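Local coordinates for protein bile acid 7a-dehydratase, BaiE (Clostridium hiranonis DSM 13275, PDB 4L8P) that probably catalyses the 7-alpha-dehydration of bile-acid intermediates, as a lyase with a cystatin-like, SnoaL-type fold that assembles as a trimer, at residues A[50-58]-A[91-102]; A[35-43]-A[105-113]. One frame throughout, in Å; residues are numbered along the deposited sequence.

Contact 1 (A[50-58]-A[91-102])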
loop_
_atom_site.group_PDB
_atom_site.type_symbol
_atom_site.label_atom_id
_atom_site.label_comp_id
_atom_site.label_asym_id
_atom_site.label_seq_id
_atom_site.Cartn_x
_atom_site.Cartn_y
_atom_site.Cartn_z
ATOM N N PHE A 50 2.239 1.786 12.391
ATOM C CA PHE A 50 3.038 0.655 11.907
ATOM C C PHE A 50 4.528 0.904 11.970
ATOM O O PHE A 50 5.298 0.029 12.368
ATOM C CB PHE A 50 2.666 0.276 10.461
ATOM C CG PHE A 50 1.297 -0.336 10.296
ATOM C CD1 PHE A 50 0.852 -1.349 11.131
ATOM C CD2 PHE A 50 0.474 0.077 9.244
ATOM C CE1 PHE A 50 -0.394 -1.930 10.931
ATOM C CE2 PHE A 50 -0.767 -0.504 9.057
ATOM C CZ PHE A 50 -1.191 -1.501 9.898
ATOM N N ARG A 51 4.929 2.113 11.606
ATOM C CA ARG A 51 6.327 2.495 11.665
ATOM C C ARG A 51 6.859 2.443 13.106
ATOM O O ARG A 51 7.951 1.925 13.360
ATOM C CB ARG A 51 6.498 3.882 11.015
ATOM C CG ARG A 51 7.870 4.485 11.097
ATOM C CD ARG A 51 7.938 5.762 10.240
ATOM N NE ARG A 51 6.945 6.798 10.561
ATOM C CZ ARG A 51 7.041 7.671 11.578
ATOM N NH1 ARG A 51 8.065 7.627 12.432
ATOM N NH2 ARG A 51 6.089 8.582 11.757
ATOM N N CYS A 52 6.085 2.960 14.057
ATOM C CA CYS A 52 6.501 2.920 15.460
ATOM C C CYS A 52 6.472 1.492 16.032
ATOM O O CYS A 52 7.339 1.132 16.842
ATOM C CB CYS A 52 5.649 3.844 16.305
ATOM S SG CYS A 52 5.889 5.589 15.915
ATOM N N LEU A 53 5.480 0.702 15.619
ATOM C CA LEU A 53 5.361 -0.682 16.055
ATOM C C LEU A 53 6.601 -1.488 15.656
ATOM O O LEU A 53 7.228 -2.152 16.481
ATOM C CB LEU A 53 4.105 -1.317 15.457
ATOM C CG LEU A 53 3.814 -2.801 15.735
ATOM C CD1 LEU A 53 3.599 -3.016 17.219
ATOM C CD2 LEU A 53 2.600 -3.245 14.971
ATOM N N ASP A 54 6.935 -1.428 14.369
ATOM C CA ASP A 54 8.058 -2.208 13.854
ATOM C C ASP A 54 9.398 -1.614 14.242
ATOM O O ASP A 54 10.374 -2.351 14.446
ATOM C CB ASP A 54 7.902 -2.388 12.361
ATOM C CG ASP A 54 6.704 -3.247 12.005
ATOM O OD1 ASP A 54 6.307 -4.141 12.796
ATOM O OD2 ASP A 54 6.149 -3.006 10.925
ATOM N N GLY A 55 9.448 -0.302 14.395
ATOM C CA GLY A 55 10.655 0.339 14.920
ATOM C C GLY A 55 10.820 0.205 16.420
ATOM O O GLY A 55 11.876 0.570 16.930
ATOM N N LYS A 56 9.823 -0.351 17.120
ATOM C CA LYS A 56 9.834 -0.495 18.591
ATOM C C LYS A 56 9.979 0.862 19.317
ATOM O O LYS A 56 10.662 0.967 20.351
ATOM C CB LYS A 56 10.915 -1.499 19.057
ATOM C CG LYS A 56 10.816 -2.857 18.360
ATOM C CD LYS A 56 11.836 -3.865 18.862
ATOM C CE LYS A 56 11.884 -5.089 17.948
ATOM N NZ LYS A 56 10.643 -5.901 17.997
ATOM N N LEU A 57 9.358 1.885 18.730
ATOM C CA LEU A 57 9.365 3.246 19.272
ATOM C C LEU A 57 8.122 3.398 20.134
ATOM O O LEU A 57 7.106 3.964 19.707
ATOM C CB LEU A 57 9.396 4.268 18.137
ATOM C CG LEU A 57 10.564 4.137 17.143
ATOM C CD1 LEU A 57 10.407 5.154 16.008
ATOM C CD2 LEU A 57 11.888 4.302 17.871
ATOM N N TRP A 58 8.203 2.869 21.353
ATOM C CA TRP A 58 7.000 2.595 22.114
ATOM C C TRP A 58 6.337 3.866 22.632
ATOM O O TRP A 58 5.107 3.980 22.568
ATOM C CB TRP A 58 7.261 1.608 23.247
ATOM C CG TRP A 58 7.862 0.309 22.783
ATOM C CD1 TRP A 58 9.040 -0.263 23.222
ATOM C CD2 TRP A 58 7.313 -0.593 21.818
ATOM N NE1 TRP A 58 9.253 -1.463 22.561
ATOM C CE2 TRP A 58 8.213 -1.682 21.695
ATOM C CE3 TRP A 58 6.157 -0.576 21.009
ATOM C CZ2 TRP A 58 7.971 -2.770 20.826
ATOM C CZ3 TRP A 58 5.921 -1.665 20.126
ATOM C CH2 TRP A 58 6.841 -2.734 20.044
ATOM N N ALA A 91 5.952 -3.958 24.189
ATOM C CA ALA A 91 7.389 -3.986 24.458
ATOM C C ALA A 91 7.846 -5.367 24.935
ATOM O O ALA A 91 8.916 -5.834 24.530
ATOM C CB ALA A 91 7.750 -2.905 25.459
ATOM N N ALA A 92 7.024 -6.026 25.757
ATOM C CA ALA A 92 7.299 -7.397 26.210
ATOM C C ALA A 92 7.063 -8.443 25.133
ATOM O O ALA A 92 7.863 -9.367 24.982
ATOM C CB ALA A 92 6.469 -7.735 27.455
ATOM N N ALA A 93 5.973 -8.300 24.383
ATOM C CA ALA A 93 5.598 -9.263 23.348
ATOM C C ALA A 93 6.455 -9.202 22.087
ATOM O O ALA A 93 6.591 -10.226 21.392
ATOM C CB ALA A 93 4.131 -9.118 22.983
HETATM N N MSE A 94 7.059 -8.036 21.828
HETATM C CA MSE A 94 7.822 -7.781 20.599
HETATM C C MSE A 94 9.201 -7.307 20.997
HETATM O O MSE A 94 9.587 -6.147 20.767
HETATM C CB MSE A 94 7.071 -6.786 19.763
HETATM C CG MSE A 94 5.707 -7.379 19.472
HETATM SE SE MSE A 94 4.831 -6.124 18.315
HETATM C CE MSE A 94 5.703 -6.591 16.661
ATOM N N PRO A 95 9.978 -8.209 21.607
ATOM C CA PRO A 95 11.286 -7.802 22.139
ATOM C C PRO A 95 12.321 -7.554 21.026
ATOM O O PRO A 95 12.022 -7.784 19.828
ATOM C CB PRO A 95 11.682 -9.000 22.992
ATOM C CG PRO A 95 11.095 -10.161 22.254
ATOM C CD PRO A 95 9.737 -9.650 21.855
ATOM N N LYS A 96 13.519 -7.108 21.415
ATOM C CA LYS A 96 14.592 -6.795 20.454
ATOM C C LYS A 96 14.925 -7.983 19.550
ATOM O O LYS A 96 15.295 -7.781 18.395
ATOM C CB LYS A 96 15.863 -6.327 21.175
ATOM C CG LYS A 96 15.715 -4.973 21.866
ATOM C CD LYS A 96 15.844 -3.802 20.899
ATOM C CE LYS A 96 17.253 -3.220 20.911
ATOM N NZ LYS A 96 17.410 -2.103 19.939
ATOM N N GLU A 97 14.757 -9.215 20.056
ATOM C CA GLU A 97 15.062 -10.427 19.287
ATOM C C GLU A 97 14.037 -10.729 18.216
ATOM O O GLU A 97 14.239 -11.686 17.466
ATOM C CB GLU A 97 15.099 -11.715 20.142
ATOM C CG GLU A 97 15.749 -11.685 21.492
ATOM C CD GLU A 97 14.771 -11.193 22.527
ATOM O OE1 GLU A 97 13.907 -11.963 23.037
ATOM O OE2 GLU A 97 14.888 -10.003 22.784
ATOM N N GLU A 98 12.920 -9.983 18.171
ATOM C CA GLU A 98 11.893 -10.190 17.161
ATOM C C GLU A 98 11.881 -9.051 16.138
ATOM O O GLU A 98 11.524 -7.928 16.470
ATOM C CB GLU A 98 10.515 -10.320 17.818
ATOM C CG GLU A 98 9.374 -10.561 16.831
ATOM C CD GLU A 98 8.004 -10.672 17.466
ATOM O OE1 GLU A 98 7.881 -10.895 18.696
ATOM O OE2 GLU A 98 7.027 -10.556 16.697
ATOM N N ILE A 99 12.273 -9.349 14.897
ATOM C CA ILE A 99 12.088 -8.426 13.776
ATOM C C ILE A 99 10.635 -8.588 13.341
ATOM O O ILE A 99 10.194 -9.717 13.078
ATOM C CB ILE A 99 12.991 -8.782 12.565
ATOM C CG1 ILE A 99 14.484 -8.723 12.946
ATOM C CG2 ILE A 99 12.677 -7.920 11.357
ATOM C CD1 ILE A 99 15.409 -9.364 11.917
ATOM N N SER A 100 9.912 -7.475 13.222
ATOM C CA SER A 100 8.526 -7.499 12.728
ATOM C C SER A 100 8.351 -6.549 11.553
ATOM O O SER A 100 9.013 -5.505 11.457
ATOM C CB SER A 100 7.521 -7.143 13.828
ATOM O OG SER A 100 7.706 -5.816 14.289
HETATM N N MSE A 101 7.458 -6.932 10.652
HETATM C CA MSE A 101 7.028 -6.078 9.546
HETATM C C MSE A 101 5.531 -6.232 9.409
HETATM O O MSE A 101 5.056 -7.274 8.961
HETATM C CB MSE A 101 7.797 -6.429 8.260
HETATM C CG MSE A 101 9.208 -5.811 8.246
HETATM SE SE MSE A 101 10.359 -6.556 6.834
HETATM C CE MSE A 101 9.267 -5.799 5.372
ATOM N N HIS A 102 4.787 -5.181 9.775
ATOM C CA HIS A 102 3.331 -5.108 9.610
ATOM C C HIS A 102 3.056 -4.124 8.497
ATOM O O HIS A 102 3.266 -2.907 8.650
ATOM C CB HIS A 102 2.693 -4.606 10.914
ATOM C CG HIS A 102 2.841 -5.553 12.045
ATOM N ND1 HIS A 102 3.978 -5.610 12.816
ATOM C CD2 HIS A 102 1.982 -6.471 12.559
ATOM C CE1 HIS A 102 3.840 -6.563 13.721
ATOM N NE2 HIS A 102 2.622 -7.079 13.612
HETATM O O HOH W 1 8.421 -4.753 16.643
HETATM O O HOH W 2 10.973 -4.763 13.233
HETATM O O HOH W 3 10.582 -4.342 22.697
#
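Asp54 and His102 share a His-carboxylate hydrogen bond: His102 ND1 donates to Asp54 OD1 at 2.8 Å, nearly straight at 169°. OD1 takes it on its syn lone pair, and carboxylate and imidazole lie within 17° of coplanar. Ser100 OG donates to Asp54 OD1 at 2.6 Å from the anti side, and the backbone N of His102 to Asp54 OD2 at 2.8 Å from the syn side, both tilted out of the carboxylate plane. Three donors fix the rotation of the carboxylate, and Tyr122 OH of the second subunit adds a bond to OD2. Leu53, its CG anti to the backbone N (chi1 177°), lays CD2 over one imidazole face, 3.6 Å from the ring centroid. This is helix-on-sheet packing of the SnoaL-like fold, the end of helix 22-55 running nearly antiparallel to strand 98-102. Past the Schellman motif ending that helix, Lys56 turns across to the link after helix 83-93. Lys56 NZ donates to Glu98 O at 2.7 Å, and to Pro95 O and Met94 O from above their carbonyl planes. A water joins NZ to Leu53 O and Ser100 OG. Ala91 CB sits over the five-membered ring of Trp58, 3.8 Å from its centroid.

Contact 2 (A[35-43]-A[105-113])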
loop_
_atom_site.group_PDB
_atom_site.type_symbol
_atom_site.label_atom_id
_atom_site.label_comp_id
_atom_site.label_asym_id
_atom_site.label_seq_id
_atom_site.Cartn_x
_atom_site.Cartn_y
_atom_site.Cartn_z
ATOM N N ARG A 35 -13.728 16.166 4.973
ATOM C CA ARG A 35 -13.761 14.706 4.867
ATOM C C ARG A 35 -12.440 14.177 4.290
ATOM O O ARG A 35 -11.829 13.239 4.848
ATOM C CB ARG A 35 -14.950 14.236 4.029
ATOM C CG ARG A 35 -14.988 12.731 3.784
ATOM C CD ARG A 35 -16.203 12.258 2.982
ATOM N NE ARG A 35 -15.929 10.904 2.432
ATOM C CZ ARG A 35 -15.353 10.606 1.253
ATOM N NH1 ARG A 35 -14.940 11.548 0.392
ATOM N NH2 ARG A 35 -15.185 9.323 0.913
ATOM N N LEU A 36 -11.989 14.768 3.173
ATOM C CA LEU A 36 -10.737 14.325 2.559
ATOM C C LEU A 36 -9.536 14.548 3.446
ATOM O O LEU A 36 -8.644 13.699 3.516
ATOM C CB LEU A 36 -10.505 15.000 1.223
ATOM C CG LEU A 36 -11.487 14.582 0.133
ATOM C CD1 LEU A 36 -11.357 15.534 -1.035
ATOM C CD2 LEU A 36 -11.280 13.165 -0.326
ATOM N N ASN A 37 -9.513 15.693 4.132
ATOM C CA ASN A 37 -8.456 15.940 5.110
ATOM C C ASN A 37 -8.436 14.906 6.237
ATOM O O ASN A 37 -7.349 14.430 6.641
ATOM C CB ASN A 37 -8.583 17.337 5.740
ATOM C CG ASN A 37 -8.027 18.431 4.846
ATOM O OD1 ASN A 37 -7.234 18.164 3.946
ATOM N ND2 ASN A 37 -8.417 19.665 5.115
ATOM N N ASP A 38 -9.619 14.571 6.763
ATOM C CA ASP A 38 -9.729 13.537 7.812
ATOM C C ASP A 38 -9.250 12.162 7.315
ATOM O O ASP A 38 -8.503 11.465 8.011
ATOM C CB ASP A 38 -11.158 13.458 8.344
ATOM C CG ASP A 38 -11.525 14.625 9.237
ATOM O OD1 ASP A 38 -10.648 15.227 9.888
ATOM O OD2 ASP A 38 -12.729 14.917 9.289
ATOM N N ILE A 39 -9.623 11.810 6.089
ATOM C CA ILE A 39 -9.216 10.536 5.515
ATOM C C ILE A 39 -7.693 10.493 5.431
ATOM O O ILE A 39 -7.059 9.485 5.820
ATOM C CB ILE A 39 -9.871 10.293 4.154
ATOM C CG1 ILE A 39 -11.354 9.977 4.341
ATOM C CG2 ILE A 39 -9.147 9.174 3.370
ATOM C CD1 ILE A 39 -12.122 9.953 3.028
ATOM N N GLU A 40 -7.100 11.559 4.899
ATOM C CA GLU A 40 -5.639 11.595 4.792
ATOM C C GLU A 40 -4.951 11.552 6.161
ATOM O O GLU A 40 -3.944 10.874 6.306
ATOM C CB GLU A 40 -5.180 12.816 3.977
ATOM C CG GLU A 40 -3.679 12.928 3.798
ATOM C CD GLU A 40 -3.034 11.761 3.035
ATOM O OE1 GLU A 40 -3.721 10.982 2.337
ATOM O OE2 GLU A 40 -1.789 11.636 3.122
ATOM N N ALA A 41 -5.476 12.275 7.154
ATOM C CA ALA A 41 -4.929 12.287 8.516
ATOM C C ALA A 41 -4.957 10.886 9.136
ATOM O O ALA A 41 -3.980 10.446 9.741
ATOM C CB ALA A 41 -5.726 13.230 9.372
ATOM N N ILE A 42 -6.044 10.174 8.887
ATOM C CA ILE A 42 -6.198 8.785 9.374
ATOM C C ILE A 42 -5.201 7.833 8.698
ATOM O O ILE A 42 -4.572 6.986 9.349
ATOM C CB ILE A 42 -7.663 8.291 9.289
ATOM C CG1 ILE A 42 -8.506 9.045 10.328
ATOM C CG2 ILE A 42 -7.754 6.793 9.479
ATOM C CD1 ILE A 42 -10.003 8.964 10.082
ATOM N N LYS A 43 -5.060 7.942 7.383
ATOM C CA LYS A 43 -4.064 7.101 6.671
ATOM C C LYS A 43 -2.635 7.343 7.215
ATOM O O LYS A 43 -1.858 6.392 7.372
ATOM C CB LYS A 43 -4.095 7.370 5.172
ATOM C CG LYS A 43 -5.377 6.937 4.502
ATOM C CD LYS A 43 -5.323 7.360 3.054
ATOM C CE LYS A 43 -6.532 6.876 2.280
ATOM N NZ LYS A 43 -6.494 7.468 0.912
ATOM N N HIS A 105 -2.099 -2.341 3.534
ATOM C CA HIS A 105 -2.502 -2.126 2.150
ATOM C C HIS A 105 -3.956 -1.682 2.046
ATOM O O HIS A 105 -4.793 -1.970 2.940
ATOM C CB HIS A 105 -2.400 -3.398 1.305
ATOM C CG HIS A 105 -1.119 -4.128 1.437
ATOM N ND1 HIS A 105 -0.806 -4.886 2.544
ATOM C CD2 HIS A 105 -0.057 -4.216 0.603
ATOM C CE1 HIS A 105 0.386 -5.424 2.379
ATOM N NE2 HIS A 105 0.857 -5.022 1.220
ATOM N N THR A 106 -4.238 -1.020 0.925
ATOM C CA THR A 106 -5.582 -0.812 0.414
ATOM C C THR A 106 -6.614 -0.439 1.493
ATOM O O THR A 106 -7.563 -1.168 1.739
ATOM C CB THR A 106 -6.035 -1.999 -0.495
ATOM O OG1 THR A 106 -5.890 -3.263 0.187
ATOM C CG2 THR A 106 -5.200 -2.035 -1.745
ATOM N N PRO A 107 -6.425 0.731 2.130
ATOM C CA PRO A 107 -7.369 1.188 3.144
ATOM C C PRO A 107 -8.743 1.566 2.573
ATOM O O PRO A 107 -8.853 2.046 1.414
ATOM C CB PRO A 107 -6.680 2.435 3.718
ATOM C CG PRO A 107 -5.824 2.928 2.597
ATOM C CD PRO A 107 -5.317 1.683 1.948
ATOM N N GLU A 108 -9.775 1.338 3.366
ATOM C CA GLU A 108 -11.119 1.848 3.123
ATOM C C GLU A 108 -11.520 2.643 4.377
ATOM O O GLU A 108 -12.002 2.059 5.366
ATOM C CB GLU A 108 -12.092 0.720 2.878
ATOM C CG GLU A 108 -11.725 -0.176 1.698
ATOM C CD GLU A 108 -12.485 -1.483 1.715
ATOM O OE1 GLU A 108 -13.701 -1.477 1.431
ATOM O OE2 GLU A 108 -11.840 -2.521 2.031
ATOM N N ILE A 109 -11.305 3.953 4.326
ATOM C CA ILE A 109 -11.605 4.861 5.426
ATOM C C ILE A 109 -12.991 5.520 5.214
ATOM O O ILE A 109 -13.223 6.209 4.177
ATOM C CB ILE A 109 -10.535 5.961 5.597
ATOM C CG1 ILE A 109 -9.077 5.395 5.619
ATOM C CG2 ILE A 109 -10.850 6.810 6.831
ATOM C CD1 ILE A 109 -8.844 4.333 6.653
ATOM N N THR A 110 -13.870 5.350 6.204
ATOM C CA THR A 110 -15.159 5.985 6.262
ATOM C C THR A 110 -15.190 6.947 7.437
ATOM O O THR A 110 -15.013 6.540 8.607
ATOM C CB THR A 110 -16.269 4.927 6.413
ATOM O OG1 THR A 110 -16.130 3.924 5.379
ATOM C CG2 THR A 110 -17.624 5.573 6.285
ATOM N N ILE A 111 -15.410 8.226 7.145
ATOM C CA ILE A 111 -15.644 9.207 8.205
ATOM C C ILE A 111 -17.123 9.094 8.637
ATOM O O ILE A 111 -18.021 9.311 7.841
ATOM C CB ILE A 111 -15.294 10.625 7.755
ATOM C CG1 ILE A 111 -13.906 10.684 7.081
ATOM C CG2 ILE A 111 -15.381 11.605 8.935
ATOM C CD1 ILE A 111 -12.706 10.215 7.904
ATOM N N ASP A 112 -17.344 8.736 9.897
ATOM C CA ASP A 112 -18.671 8.389 10.410
ATOM C C ASP A 112 -19.386 9.569 11.039
ATOM O O ASP A 112 -20.606 9.584 11.076
ATOM C CB ASP A 112 -18.561 7.271 11.462
ATOM C CG ASP A 112 -18.032 5.999 10.896
ATOM O OD1 ASP A 112 -18.394 5.643 9.739
ATOM O OD2 ASP A 112 -17.214 5.358 11.590
ATOM N N SER A 113 -18.632 10.545 11.513
ATOM C CA SER A 113 -19.202 11.761 12.111
ATOM C C SER A 113 -18.118 12.836 12.081
ATOM O O SER A 113 -17.085 12.660 11.428
ATOM C CB SER A 113 -19.760 11.483 13.529
ATOM O OG SER A 113 -18.753 11.418 14.517
HETATM O O HOH W 4 -16.233 8.994 4.526
HETATM O O HOH W 5 -15.636 7.285 2.621
#
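In the helix-on-sheet layer of this cystatin-like fold, Ile39 and Ile42 of helix 22-55 pack against Ile109 and Ile111 on strand 98-111. The axes of helix 35-43 and strand 107-111 cross at 133° and approach to 8.7 Å, a spacing filled by branched aliphatic groups. CG1 of Ile39 lies 3.8 Å from CG1 of Ile111 and also meets Ile109 CG2. Ile42 and Ile111 slide past each other in opposite directions, CD1 of Ile42 lying 3.7 Å from CD1 of Ile111 and also near Ile109 CG2, while CG2 of Ile42, anti to the backbone N, touches Ile109 CD1 at 3.9 Å. Ile111 CD1 presses on the helix, 3.6 Å from Asp38 CB; the carboxylate of Asp38 is engaged by Trp156 and Lys151. At the other end, extended Lys43 crosses Pro107 at about a right angle, with CE against the ring CG, and carries NZ to a salt bridge with Glu40 of the third subunit. The Arg35 guanidinium rests with one face on Ile39 CD1, and two waters in its plane tie it to the strand backbone: one accepts from Arg35 NE and Ile111 N, the other accepts from Arg35 NH2 at 2.7 Å and donates to Ile109 O at 3.1 Å.

Contacts 1 and 2 join the same two elements, helix 22-55 and strand 98-111, with centres about 25 Å apart on opposite sides of the chain's centre. Because helix and strand run in roughly opposite senses, the later helical segment, 50-58, meets the earlier strand segment. Contact 1 mixes polar and apolar packing; contact 2 is chiefly aliphatic. They are also linked across subunits: Arg51 bridges to Glu108 of the second subunit, and Glu108 receives Arg51 of the third. His105, at the start of segment 105-113, binds nickel with its copies in both other subunits, about 11 Å from the Pro107 side chain. A pentaethylene glycol, probably from crystallisation, lies about 4 Å from the Phe50 side chain and may mark a pocket.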